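Local coordinates for MutT/NUDIX family protein (Bacillus thuringiensis str. Al Hakam, PDB 3ID9) that belongs to the MutT/NUDIX family and probably hydrolyses a nucleoside diphosphate linked to another group, though its own substrate is not identified, at residues N57-L61 against E62-I66; M126-I129 against N130-S133; E139-I142 against N143-S146. All coordinates share one frame; numbering follows the deposited sequence.

Contact 1: N57-L61 against E62-I66; sequences NGETL and EEAMI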
ATOM      1  N   ASN B  57       2.385  -9.241 -15.605  1.00 48.81           N
ATOM      2  CA  ASN B  57       1.415  -8.458 -16.360  1.00 51.08           C
ATOM      3  C   ASN B  57      -0.015  -8.996 -16.308  1.00 49.53           C
ATOM      4  O   ASN B  57      -0.272 -10.165 -16.608  1.00 48.88           O
ATOM      5  CB  ASN B  57       1.876  -8.326 -17.813  1.00 55.06           C
ATOM      6  CG  ASN B  57       1.026  -7.356 -18.605  1.00 59.45           C
ATOM      7  OD1 ASN B  57      -0.109  -7.666 -18.980  1.00 61.36           O
ATOM      8  ND2 ASN B  57       1.567  -6.162 -18.856  1.00 59.90           N
ATOM      9  N   GLY B  58      -0.940  -8.129 -15.909  1.00 48.12           N
ATOM     10  CA  GLY B  58      -2.334  -8.518 -15.822  1.00 47.34           C
ATOM     11  C   GLY B  58      -2.763  -9.088 -14.483  1.00 46.91           C
ATOM     12  O   GLY B  58      -3.949  -9.348 -14.265  1.00 47.13           O
ATOM     13  N   GLU B  59      -1.812  -9.291 -13.576  1.00 45.37           N
ATOM     14  CA  GLU B  59      -2.154  -9.836 -12.267  1.00 42.68           C
ATOM     15  C   GLU B  59      -2.394  -8.723 -11.269  1.00 39.90           C
ATOM     16  O   GLU B  59      -1.826  -7.644 -11.387  1.00 39.31           O
ATOM     17  CB  GLU B  59      -1.022 -10.702 -11.708  1.00 44.67           C
ATOM     18  CG  GLU B  59      -0.668 -11.954 -12.472  1.00 45.98           C
ATOM     19  CD  GLU B  59       0.407 -12.751 -11.747  1.00 47.73           C
ATOM     20  OE1 GLU B  59       1.463 -12.163 -11.430  1.00 47.15           O
ATOM     21  OE2 GLU B  59       0.200 -13.958 -11.489  1.00 47.62           O
ATOM     22  N   THR B  60      -3.250  -8.987 -10.292  1.00 37.87           N
ATOM     23  CA  THR B  60      -3.485  -8.027  -9.233  1.00 38.32           C
ATOM     24  C   THR B  60      -2.388  -8.369  -8.226  1.00 38.85           C
ATOM     25  O   THR B  60      -1.846  -9.481  -8.258  1.00 40.07           O
ATOM     26  CB  THR B  60      -4.840  -8.236  -8.551  1.00 38.43           C
ATOM     27  OG1 THR B  60      -4.922  -9.575  -8.051  1.00 35.28           O
ATOM     28  CG2 THR B  60      -5.970  -7.981  -9.527  1.00 39.87           C
ATOM     29  N   LEU B  61      -2.048  -7.436  -7.343  1.00 36.83           N
ATOM     30  CA  LEU B  61      -1.018  -7.719  -6.354  1.00 36.91           C
ATOM     31  C   LEU B  61      -1.371  -9.025  -5.648  1.00 37.10           C
ATOM     32  O   LEU B  61      -0.501  -9.847  -5.369  1.00 35.89           O
ATOM     33  CB  LEU B  61      -0.930  -6.599  -5.314  1.00 34.73           C
ATOM     34  CG  LEU B  61      -0.603  -5.201  -5.826  1.00 34.24           C
ATOM     35  CD1 LEU B  61      -0.487  -4.264  -4.641  1.00 34.71           C
ATOM     36  CD2 LEU B  61       0.680  -5.220  -6.626  1.00 31.02           C
ATOM     37  N   GLU B  62      -2.658  -9.208  -5.380  1.00 37.59           N
ATOM     38  CA  GLU B  62      -3.149 -10.396  -4.700  1.00 39.54           C
ATOM     39  C   GLU B  62      -2.888 -11.688  -5.481  1.00 39.51           C
ATOM     40  O   GLU B  62      -2.371 -12.665  -4.935  1.00 37.68           O
ATOM     41  CB  GLU B  62      -4.646 -10.252  -4.436  1.00 40.04           C
ATOM     42  CG  GLU B  62      -5.221 -11.357  -3.585  1.00 43.89           C
ATOM     43  CD  GLU B  62      -6.712 -11.218  -3.377  1.00 46.14           C
ATOM     44  OE1 GLU B  62      -7.287 -12.050  -2.643  1.00 48.60           O
ATOM     45  OE2 GLU B  62      -7.312 -10.280  -3.947  1.00 47.75           O
ATOM     46  N   GLU B  63      -3.250 -11.698  -6.758  1.00 39.24           N
ATOM     47  CA  GLU B  63      -3.045 -12.884  -7.572  1.00 40.37           C
ATOM     48  C   GLU B  63      -1.570 -13.298  -7.585  1.00 39.01           C
ATOM     49  O   GLU B  63      -1.251 -14.486  -7.548  1.00 39.13           O
ATOM     50  CB  GLU B  63      -3.543 -12.634  -8.999  1.00 41.91           C
ATOM     51  CG  GLU B  63      -5.007 -12.230  -9.059  1.00 46.82           C
ATOM     52  CD  GLU B  63      -5.480 -11.912 -10.467  1.00 49.82           C
ATOM     53  OE1 GLU B  63      -4.811 -11.114 -11.166  1.00 51.14           O
ATOM     54  OE2 GLU B  63      -6.531 -12.457 -10.869  1.00 51.00           O
ATOM     55  N   ALA B  64      -0.680 -12.312  -7.627  1.00 37.75           N
ATOM     56  CA  ALA B  64       0.751 -12.572  -7.639  1.00 35.51           C
ATOM     57  C   ALA B  64       1.222 -13.123  -6.291  1.00 34.88           C
ATOM     58  O   ALA B  64       2.024 -14.053  -6.243  1.00 34.30           O
ATOM     59  CB  ALA B  64       1.512 -11.298  -7.983  1.00 34.13           C
HETATM   60  N   MSE B  65       0.726 -12.549  -5.200  1.00 33.78           N
HETATM   61  CA  MSE B  65       1.106 -13.006  -3.875  1.00 34.53           C
HETATM   62  C   MSE B  65       0.701 -14.473  -3.692  1.00 35.57           C
HETATM   63  O   MSE B  65       1.504 -15.289  -3.232  1.00 34.99           O
HETATM   64  CB  MSE B  65       0.438 -12.155  -2.794  1.00 33.59           C
HETATM   65  CG  MSE B  65       0.911 -12.473  -1.379  1.00 37.98           C
HETATM   66 SE   MSE B  65       2.764 -11.904  -1.034  1.00 48.68          SE
HETATM   67  CE  MSE B  65       3.722 -13.496  -1.599  1.00 42.00           C
ATOM     68  N   ILE B  66      -0.544 -14.797  -4.051  1.00 34.34           N
ATOM     69  CA  ILE B  66      -1.058 -16.157  -3.930  1.00 33.67           C
ATOM     70  C   ILE B  66      -0.274 -17.116  -4.821  1.00 34.36           C
ATOM     71  O   ILE B  66       0.010 -18.243  -4.421  1.00 33.60           O
ATOM     72  CB  ILE B  66      -2.577 -16.236  -4.302  1.00 33.22           C
ATOM     73  CG1 ILE B  66      -3.440 -15.959  -3.075  1.00 31.81           C
ATOM     74  CG2 ILE B  66      -2.934 -17.623  -4.818  1.00 32.19           C
ATOM     75  CD1 ILE B  66      -3.198 -14.612  -2.425  1.00 36.78           C
TER
HETATM   76  O   HOH W   1      -7.278 -10.002  -6.839  1.00 29.04           O
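Thr60 and Glu63 meet in a capping box at the N terminus of helix 61-72, a local contact where the loop after strand 48-54 turns into the helix. Thr60 holds the N-cap position. One half of the box runs from Thr60 N to Glu63 OE1 (2.8 Å), which it reaches on the anti side of the carboxylate, 23° out of its plane. In the reciprocal half Glu63 N donates to Thr60 OG1 over 3.0 Å, although the place of that hydroxyl oxygen is less certain. The torsions suit both roles: Thr60 chi1 of 56° sets OG1 between its own N and carbonyl carbon, facing the helix, while Glu63 keeps CG beside its backbone N (chi1 -57°) and sends its carboxylate back to the loop. Ordinary helical bonds follow, Ala64 N to Thr60 O at 3.1 Å and Met65 N to Leu61 O at 3.0 Å.

The cap lies within residues 53-74, which match the Nudix box, the loop-helix-loop signature of the family, whose glutamates in characterised relatives bind the metal ions used in hydrolysis. Glu59, within the same signature, lies beside Ala64, OE1 3.6 Å from Ala64 CB. That oxygen accepts from Glu56 N, and OE2 forms a salt bridge with Arg67, so one partner precedes the cap in the chain and the other lies further along the helix.

A water donates to Glu62 OE2 at 2.9 Å and lies 2.7 Å from Thr60 OG1, a length that shares the uncertainty of OG1. Asp87 OD2 of the second subunit accepts from Leu61 N, and Tyr155 OH of the same subunit from Glu62 N. On the inner side, Leu61 and the selenomethionine Met65 pack against Phe100 of strand 95-104.

Contact 2: M126-I129 against N130-S133; sequences MVPI and NELS
Val127 turns CG1 anti to its own N (chi1 175°), which carries this methyl to Leu132 CD1 at 3.9 Å, the two side chains crossing at a slant. In Ile129 a single rotation (chi1 -64°) puts CG1 beside the backbone N and CG2 opposite it; CG2 then lies 3.8 Å from Leu132 CD2, with both side chains side by side and pointing the same way. Leu132 is thus held between two residues of the preceding segment, one methyl to each. On the outer side the extended chain of Glu131 brings OE2 of its carboxylate against CG of the Pro128 ring, the two groups set obliquely to each other.

The backbone tightens as the strand ends. Glu131 N donates to Pro128 O over 3.0 Å, and Leu132 N makes a weak, 3.3 Å bond to Ile129 O. Ile129 remains tied to the sheet through a backbone bond with Glu34, and its side chain touches Ile142 and Ile145 of helix 139-147. Successive bonds from each N-H to the carbonyl three residues back are the signature of a 3-10 turn, here the one that leads the chain off edge strand 124-128 toward the helix on that side of the Nudix fold.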
HETATM    1  N   MSE B 126      10.161 -22.338   9.464  1.00 27.53           N
HETATM    2  CA  MSE B 126       9.479 -21.352  10.286  1.00 27.58           C
HETATM    3  C   MSE B 126      10.496 -20.863  11.309  1.00 27.04           C
HETATM    4  O   MSE B 126      10.835 -21.575  12.242  1.00 28.63           O
HETATM    5  CB  MSE B 126       8.277 -21.985  10.995  1.00 29.33           C
HETATM    6  CG  MSE B 126       7.150 -22.432  10.071  1.00 31.96           C
HETATM    7 SE   MSE B 126       6.344 -21.002   8.989  1.00 45.21          SE
HETATM    8  CE  MSE B 126       5.632 -19.894  10.411  1.00 32.94           C
ATOM      9  N   VAL B 127      10.988 -19.645  11.130  1.00 26.99           N
ATOM     10  CA  VAL B 127      11.979 -19.095  12.037  1.00 27.77           C
ATOM     11  C   VAL B 127      11.405 -18.107  13.049  1.00 28.03           C
ATOM     12  O   VAL B 127      10.677 -17.190  12.694  1.00 27.80           O
ATOM     13  CB  VAL B 127      13.123 -18.407  11.252  1.00 27.00           C
ATOM     14  CG1 VAL B 127      14.087 -17.732  12.215  1.00 25.92           C
ATOM     15  CG2 VAL B 127      13.875 -19.438  10.416  1.00 24.83           C
ATOM     16  N   PRO B 128      11.731 -18.295  14.335  1.00 29.29           N
ATOM     17  CA  PRO B 128      11.227 -17.389  15.373  1.00 29.70           C
ATOM     18  C   PRO B 128      11.626 -15.972  15.005  1.00 29.43           C
ATOM     19  O   PRO B 128      12.754 -15.740  14.570  1.00 28.44           O
ATOM     20  CB  PRO B 128      11.940 -17.872  16.635  1.00 28.93           C
ATOM     21  CG  PRO B 128      12.146 -19.332  16.367  1.00 28.45           C
ATOM     22  CD  PRO B 128      12.597 -19.333  14.919  1.00 29.98           C
ATOM     23  N   ILE B 129      10.706 -15.029  15.182  1.00 30.20           N
ATOM     24  CA  ILE B 129      10.971 -13.638  14.844  1.00 31.94           C
ATOM     25  C   ILE B 129      12.157 -13.032  15.583  1.00 33.26           C
ATOM     26  O   ILE B 129      12.887 -12.229  15.014  1.00 33.17           O
ATOM     27  CB  ILE B 129       9.713 -12.780  15.066  1.00 33.16           C
ATOM     28  CG1 ILE B 129       8.620 -13.245  14.100  1.00 31.74           C
ATOM     29  CG2 ILE B 129      10.021 -11.302  14.823  1.00 33.24           C
ATOM     30  CD1 ILE B 129       7.259 -12.691  14.409  1.00 33.36           C
ATOM     31  N   ASN B 130      12.366 -13.419  16.837  1.00 35.09           N
ATOM     32  CA  ASN B 130      13.491 -12.887  17.597  1.00 37.71           C
ATOM     33  C   ASN B 130      14.823 -13.520  17.186  1.00 37.99           C
ATOM     34  O   ASN B 130      15.825 -13.363  17.885  1.00 38.76           O
ATOM     35  CB  ASN B 130      13.272 -13.084  19.102  1.00 41.25           C
ATOM     36  CG  ASN B 130      13.072 -14.548  19.484  1.00 46.18           C
ATOM     37  OD1 ASN B 130      13.915 -15.405  19.203  1.00 46.91           O
ATOM     38  ND2 ASN B 130      11.949 -14.836  20.137  1.00 48.35           N
ATOM     39  N   GLU B 131      14.834 -14.233  16.061  1.00 36.30           N
ATOM     40  CA  GLU B 131      16.058 -14.869  15.568  1.00 35.19           C
ATOM     41  C   GLU B 131      16.371 -14.490  14.132  1.00 33.48           C
ATOM     42  O   GLU B 131      17.339 -14.989  13.561  1.00 32.51           O
ATOM     43  CB  GLU B 131      15.962 -16.391  15.647  1.00 37.27           C
ATOM     44  CG  GLU B 131      15.966 -16.960  17.049  1.00 43.79           C
ATOM     45  CD  GLU B 131      16.021 -18.473  17.037  1.00 46.93           C
ATOM     46  OE1 GLU B 131      17.021 -19.017  16.527  1.00 48.87           O
ATOM     47  OE2 GLU B 131      15.067 -19.118  17.527  1.00 47.76           O
ATOM     48  N   LEU B 132      15.552 -13.617  13.547  1.00 31.90           N
ATOM     49  CA  LEU B 132      15.760 -13.183  12.171  1.00 29.00           C
ATOM     50  C   LEU B 132      17.101 -12.491  11.939  1.00 28.17           C
ATOM     51  O   LEU B 132      17.609 -12.486  10.819  1.00 27.00           O
ATOM     52  CB  LEU B 132      14.641 -12.250  11.715  1.00 28.87           C
ATOM     53  CG  LEU B 132      13.349 -12.760  11.056  1.00 30.08           C
ATOM     54  CD1 LEU B 132      13.498 -14.214  10.592  1.00 25.21           C
ATOM     55  CD2 LEU B 132      12.196 -12.606  12.030  1.00 28.11           C
ATOM     56  N   SER B 133      17.678 -11.902  12.980  1.00 26.74           N
ATOM     57  CA  SER B 133      18.958 -11.223  12.814  1.00 29.50           C
ATOM     58  C   SER B 133      19.991 -12.214  12.304  1.00 29.83           C
ATOM     59  O   SER B 133      20.908 -11.856  11.569  1.00 29.43           O
ATOM     60  CB  SER B 133      19.424 -10.605  14.137  1.00 30.64           C
ATOM     61  OG  SER B 133      19.380 -11.561  15.178  1.00 36.37           O
TER

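Contact 3: E139-I142 against N143-S146; sequences ETFI and NLIS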
ATOM      1  N   GLU B 139      17.396  -4.907  12.556  1.00 38.09           N
ATOM      2  CA  GLU B 139      16.550  -4.735  13.729  1.00 41.02           C
ATOM      3  C   GLU B 139      15.335  -3.883  13.391  1.00 40.04           C
ATOM      4  O   GLU B 139      14.265  -4.060  13.973  1.00 40.57           O
ATOM      5  CB  GLU B 139      17.335  -4.096  14.875  1.00 44.29           C
ATOM      6  CG  GLU B 139      18.360  -5.035  15.503  1.00 51.96           C
ATOM      7  CD  GLU B 139      17.756  -6.378  15.898  1.00 55.31           C
ATOM      8  OE1 GLU B 139      16.719  -6.388  16.599  1.00 57.77           O
ATOM      9  OE2 GLU B 139      18.321  -7.423  15.508  1.00 57.72           O
ATOM     10  N   THR B 140      15.501  -2.965  12.445  1.00 38.21           N
ATOM     11  CA  THR B 140      14.397  -2.109  12.021  1.00 38.27           C
ATOM     12  C   THR B 140      13.279  -2.953  11.420  1.00 35.93           C
ATOM     13  O   THR B 140      12.104  -2.766  11.736  1.00 34.99           O
ATOM     14  CB  THR B 140      14.861  -1.079  10.957  1.00 39.86           C
ATOM     15  OG1 THR B 140      15.574  -0.018  11.602  1.00 41.13           O
ATOM     16  CG2 THR B 140      13.672  -0.511  10.195  1.00 38.84           C
ATOM     17  N   PHE B 141      13.661  -3.885  10.551  1.00 34.37           N
ATOM     18  CA  PHE B 141      12.701  -4.751   9.891  1.00 34.29           C
ATOM     19  C   PHE B 141      12.058  -5.711  10.883  1.00 33.24           C
ATOM     20  O   PHE B 141      10.853  -5.966  10.826  1.00 31.88           O
ATOM     21  CB  PHE B 141      13.388  -5.539   8.776  1.00 37.12           C
ATOM     22  CG  PHE B 141      12.437  -6.309   7.908  1.00 40.31           C
ATOM     23  CD1 PHE B 141      11.350  -5.678   7.315  1.00 41.34           C
ATOM     24  CD2 PHE B 141      12.632  -7.659   7.667  1.00 43.79           C
ATOM     25  CE1 PHE B 141      10.471  -6.381   6.490  1.00 41.16           C
ATOM     26  CE2 PHE B 141      11.755  -8.373   6.839  1.00 46.14           C
ATOM     27  CZ  PHE B 141      10.674  -7.725   6.252  1.00 42.35           C
ATOM     28  N   ILE B 142      12.865  -6.245  11.792  1.00 31.89           N
ATOM     29  CA  ILE B 142      12.347  -7.164  12.785  1.00 32.44           C
ATOM     30  C   ILE B 142      11.288  -6.456  13.622  1.00 33.80           C
ATOM     31  O   ILE B 142      10.272  -7.053  13.973  1.00 34.41           O
ATOM     32  CB  ILE B 142      13.482  -7.709  13.681  1.00 31.31           C
ATOM     33  CG1 ILE B 142      14.380  -8.629  12.850  1.00 30.41           C
ATOM     34  CG2 ILE B 142      12.908  -8.444  14.873  1.00 26.90           C
ATOM     35  CD1 ILE B 142      15.662  -9.044  13.545  1.00 30.37           C
ATOM     36  N   ASN B 143      11.513  -5.181  13.930  1.00 35.16           N
ATOM     37  CA  ASN B 143      10.537  -4.422  14.708  1.00 36.54           C
ATOM     38  C   ASN B 143       9.231  -4.251  13.930  1.00 36.15           C
ATOM     39  O   ASN B 143       8.140  -4.329  14.504  1.00 33.76           O
ATOM     40  CB  ASN B 143      11.092  -3.048  15.086  1.00 39.46           C
ATOM     41  CG  ASN B 143      12.230  -3.139  16.073  1.00 44.40           C
ATOM     42  OD1 ASN B 143      12.302  -4.082  16.863  1.00 47.19           O
ATOM     43  ND2 ASN B 143      13.123  -2.153  16.048  1.00 46.01           N
ATOM     44  N   LEU B 144       9.350  -4.019  12.624  1.00 34.50           N
ATOM     45  CA  LEU B 144       8.184  -3.846  11.769  1.00 35.87           C
ATOM     46  C   LEU B 144       7.320  -5.102  11.811  1.00 36.98           C
ATOM     47  O   LEU B 144       6.136  -5.052  12.138  1.00 37.00           O
ATOM     48  CB  LEU B 144       8.625  -3.576  10.331  1.00 35.96           C
ATOM     49  CG  LEU B 144       7.503  -3.374   9.317  1.00 36.30           C
ATOM     50  CD1 LEU B 144       6.883  -2.001   9.519  1.00 36.16           C
ATOM     51  CD2 LEU B 144       8.056  -3.501   7.914  1.00 37.53           C
ATOM     52  N   ILE B 145       7.932  -6.231  11.465  1.00 39.04           N
ATOM     53  CA  ILE B 145       7.260  -7.525  11.460  1.00 38.75           C
ATOM     54  C   ILE B 145       6.762  -7.858  12.860  1.00 37.42           C
ATOM     55  O   ILE B 145       5.687  -8.417  13.037  1.00 35.62           O
ATOM     56  CB  ILE B 145       8.234  -8.620  10.989  1.00 40.93           C
ATOM     57  CG1 ILE B 145       8.368  -8.552   9.470  1.00 42.72           C
ATOM     58  CG2 ILE B 145       7.772  -9.992  11.460  1.00 41.92           C
ATOM     59  CD1 ILE B 145       9.466  -9.438   8.919  1.00 45.68           C
ATOM     60  N   SER B 146       7.553  -7.493  13.856  1.00 37.64           N
ATOM     61  CA  SER B 146       7.200  -7.765  15.235  1.00 40.67           C
ATOM     62  C   SER B 146       5.940  -7.023  15.673  1.00 42.15           C
ATOM     63  O   SER B 146       5.117  -7.568  16.405  1.00 42.45           O
ATOM     64  CB  SER B 146       8.372  -7.400  16.141  1.00 40.65           C
ATOM     65  OG  SER B 146       8.043  -7.637  17.488  1.00 44.70           O
TER
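The Phe141 ring has Ile145 over one face, one helical turn further on: CG1 stands 4.3 Å from the ring centroid and only 19° off the ring normal, a CH-pi contact displaced toward the rim, and CD1 lies over the CE2 and CZ side of the same face. Leu144 comes to the ring obliquely, its CD2 4.0 Å from CD1 of Phe141. With CG anti to the backbone N (chi1 -171°), the phenyl group folds along the helix toward residues three and four places ahead, so that it meets both of them.

These side chains stand on helix 139-147, and four backbone bonds, each spanning four residues, hold them in step. Asn143 N reaches Glu139 O at 3.0 Å and Leu144 N reaches Thr140 O at 3.2 Å. The bond from Ile145 N to Phe141 O, 3.0 Å long, is the straightest of the four (174° at the hydrogen), and it ties together the two residues whose side chains make the CH-pi contact. Ser146 N closes the set on Ile142 O at 2.8 Å.

In the alpha/beta/alpha arrangement of the Nudix fold this helix packs on the central sheet, and its apolar residues face different parts of the fold. Phe141 and Ile145 both touch Ile29 of strand 23-32, Ile145 extending to Ile31 as well, whereas Leu144 turns to Leu83 and Tyr84 of strand 77-88. Ile142 is buried against the turn that precedes the helix. Near the first turn Ser138 OG accepts from Phe141 N just before the four-residue ladder begins, and toward the far end the carbonyl of Leu144 receives Asn151 ND2 from the following loop.

From the N terminus the chain first meets contact 1, which turns the loop after strand 48-54 into helix 61-72. Strands 77-88, 95-104 and 124-128 follow before contact 2 bends the chain away from the last of these, and contact 3 then lies within helix 139-147. All three are local and in series; none encloses or crosses another. Contacts 2 and 3 touch, Leu132 CB packing 3.8 Å from Ile142 CG1, which joins the turn to the helix it leads into. Contact 1 lies on the opposite side of the chain's centre, with its centre about 27 Å from that of contact 2 and about 25 Å from that of contact 3.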